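Local atomic coordinates of dextranase (Pseudarthrobacter oxydans, PDB entry 6NZS), a protein that catalyses the endohydrolysis of alpha-1,6-glucosidic linkages in dextran, as a member of glycosyl hydrolase family 49. Residues A[223-228]-A[248-253]. Sequence-based numbering, arbitrary orientation.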
loop_
_atom_site.group_PDB
_atom_site.type_symbol
_atom_site.label_atom_id
_atom_site.label_comp_id
_atom_site.label_asym_id
_atom_site.label_seq_id
_atom_site.Cartn_x
_atom_site.Cartn_y
_atom_site.Cartn_z
ATOM N N ASN A 223 -18.870 2.194 -20.940
ATOM C CA ASN A 223 -20.084 1.630 -20.359
ATOM C C ASN A 223 -20.906 0.858 -21.382
ATOM O O ASN A 223 -21.688 -0.016 -20.992
ATOM C CB ASN A 223 -20.967 2.725 -19.747
ATOM C CG ASN A 223 -20.326 3.413 -18.549
ATOM O OD1 ASN A 223 -19.136 3.249 -18.271
ATOM N ND2 ASN A 223 -21.123 4.196 -17.835
ATOM N N ALA A 224 -20.747 1.154 -22.672
ATOM C CA ALA A 224 -21.562 0.549 -23.716
ATOM C C ALA A 224 -20.784 -0.416 -24.603
ATOM O O ALA A 224 -21.259 -0.759 -25.691
ATOM C CB ALA A 224 -22.252 1.620 -24.561
ATOM N N VAL A 225 -19.595 -0.856 -24.179
ATOM C CA VAL A 225 -18.889 -1.878 -24.945
ATOM C C VAL A 225 -19.651 -3.195 -24.864
ATOM O O VAL A 225 -20.236 -3.542 -23.828
ATOM C CB VAL A 225 -17.426 -2.034 -24.488
ATOM C CG1 VAL A 225 -16.661 -0.728 -24.657
ATOM C CG2 VAL A 225 -17.350 -2.533 -23.060
ATOM N N THR A 226 -19.655 -3.937 -25.969
ATOM C CA THR A 226 -20.342 -5.220 -26.026
ATOM C C THR A 226 -19.404 -6.415 -25.984
ATOM O O THR A 226 -19.882 -7.550 -25.897
ATOM C CB THR A 226 -21.209 -5.304 -27.289
ATOM O OG1 THR A 226 -20.405 -4.993 -28.430
ATOM C CG2 THR A 226 -22.377 -4.328 -27.203
ATOM N N GLU A 227 -18.095 -6.195 -26.031
ATOM C CA GLU A 227 -17.141 -7.290 -26.022
ATOM C C GLU A 227 -16.913 -7.796 -24.595
ATOM O O GLU A 227 -17.371 -7.209 -23.613
ATOM C CB GLU A 227 -15.827 -6.853 -26.665
ATOM C CG GLU A 227 -15.909 -6.611 -28.172
ATOM C CD GLU A 227 -16.366 -5.207 -28.543
ATOM O OE1 GLU A 227 -16.667 -4.398 -27.640
ATOM O OE2 GLU A 227 -16.424 -4.913 -29.754
ATOM N N GLU A 228 -16.187 -8.912 -24.493
ATOM C CA GLU A 228 -15.934 -9.549 -23.208
ATOM C C GLU A 228 -14.687 -9.022 -22.515
ATOM O O GLU A 228 -14.571 -9.156 -21.292
ATOM C CB GLU A 228 -15.745 -11.055 -23.413
ATOM C CG GLU A 228 -16.994 -11.800 -23.859
ATOM C CD GLU A 228 -16.673 -13.248 -24.171
ATOM O OE1 GLU A 228 -16.167 -13.515 -25.278
ATOM O OE2 GLU A 228 -16.899 -14.112 -23.299
ATOM N N PRO A 248 -20.380 -3.022 -18.337
ATOM C CA PRO A 248 -21.585 -3.817 -18.620
ATOM C C PRO A 248 -21.362 -5.287 -18.310
ATOM O O PRO A 248 -20.220 -5.733 -18.107
ATOM C CB PRO A 248 -21.800 -3.586 -20.123
ATOM C CG PRO A 248 -20.441 -3.307 -20.659
ATOM C CD PRO A 248 -19.725 -2.551 -19.569
ATOM N N PRO A 249 -22.434 -6.087 -18.271
ATOM C CA PRO A 249 -22.314 -7.451 -17.732
ATOM C C PRO A 249 -21.463 -8.379 -18.578
ATOM O O PRO A 249 -20.982 -9.394 -18.063
ATOM C CB PRO A 249 -23.769 -7.935 -17.649
ATOM C CG PRO A 249 -24.524 -7.039 -18.562
ATOM C CD PRO A 249 -23.835 -5.722 -18.552
ATOM N N ASN A 250 -21.253 -8.056 -19.852
ATOM C CA ASN A 250 -20.451 -8.889 -20.736
ATOM C C ASN A 250 -18.956 -8.828 -20.427
ATOM O O ASN A 250 -18.227 -9.755 -20.793
ATOM C CB ASN A 250 -20.714 -8.446 -22.179
ATOM C CG ASN A 250 -20.920 -6.925 -22.301
ATOM O OD1 ASN A 250 -22.018 -6.408 -22.019
ATOM N ND2 ASN A 250 -19.869 -6.207 -22.735
ATOM N N VAL A 251 -18.484 -7.775 -19.763
ATOM C CA VAL A 251 -17.048 -7.574 -19.578
ATOM C C VAL A 251 -16.555 -8.415 -18.405
ATOM O O VAL A 251 -17.008 -8.250 -17.268
ATOM C CB VAL A 251 -16.718 -6.094 -19.370
ATOM C CG1 VAL A 251 -15.224 -5.933 -19.117
ATOM C CG2 VAL A 251 -17.144 -5.287 -20.586
ATOM N N LYS A 252 -15.614 -9.315 -18.679
ATOM C CA LYS A 252 -15.053 -10.180 -17.653
ATOM C C LYS A 252 -13.580 -9.910 -17.393
ATOM O O LYS A 252 -13.022 -10.474 -16.447
ATOM C CB LYS A 252 -15.231 -11.659 -18.044
ATOM C CG LYS A 252 -14.460 -12.059 -19.302
ATOM C CD LYS A 252 -14.784 -13.471 -19.786
ATOM C CE LYS A 252 -13.840 -13.875 -20.918
ATOM N NZ LYS A 252 -14.153 -15.220 -21.484
ATOM N N TRP A 253 -12.940 -9.067 -18.199
ATOM C CA TRP A 253 -11.492 -8.910 -18.128
ATOM C C TRP A 253 -11.126 -7.511 -18.595
ATOM O O TRP A 253 -11.531 -7.096 -19.684
ATOM C CB TRP A 253 -10.844 -9.949 -19.049
ATOM C CG TRP A 253 -9.374 -10.229 -18.852
ATOM C CD1 TRP A 253 -8.436 -9.432 -18.242
ATOM C CD2 TRP A 253 -8.683 -11.397 -19.293
ATOM N NE1 TRP A 253 -7.205 -10.052 -18.273
ATOM C CE2 TRP A 253 -7.334 -11.260 -18.912
ATOM C CE3 TRP A 253 -9.082 -12.559 -19.963
ATOM C CZ2 TRP A 253 -6.380 -12.242 -19.186
ATOM C CZ3 TRP A 253 -8.136 -13.526 -20.240
ATOM C CH2 TRP A 253 -6.801 -13.366 -19.849
#
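N250 reaches from one turn of the right-handed parallel beta-helix into the loop 223-228 of the preceding coil, and its side-chain nitrogen bridges two carbonyls of that loop. ND2 donates twice: to E227 O at 2.8 Å, which lies almost in the amide plane, and to V225 O at 2.9 Å, approached from above the carbonyl plane, 40° out of it. CG of N250 lies between the backbone N and the carbonyl carbon, chi1 36°, and from there the amide turns toward the loop. An alanine here would probably leave both carbonyls without this donor and the 225-227 bend freer to shift. The type I turn from P248 to V251, closed by V251 N to P248 O, presents N250 to that bend.

Backbone bonding takes over where the coils run on into the parallel strands 229-232 and 253-256. K252 N donates to E228 O at 2.8 Å, while W253 N adds a weak bond to the same oxygen. The E228 CA-H points at N250 O.

Apolar contact is modest: V225 CG2 meets V251 CG2 at 3.7 Å, and both valines also touch I230 on strand 229-232. V225 CG2 also lies 4.0 Å from P248 CG, the two side chains crossing at about a right angle.

Charge comes last. K252 NZ has its stronger partner in S208 O; its salt bridge to E228 is weak, OE2 standing 3.5 Å from NZ.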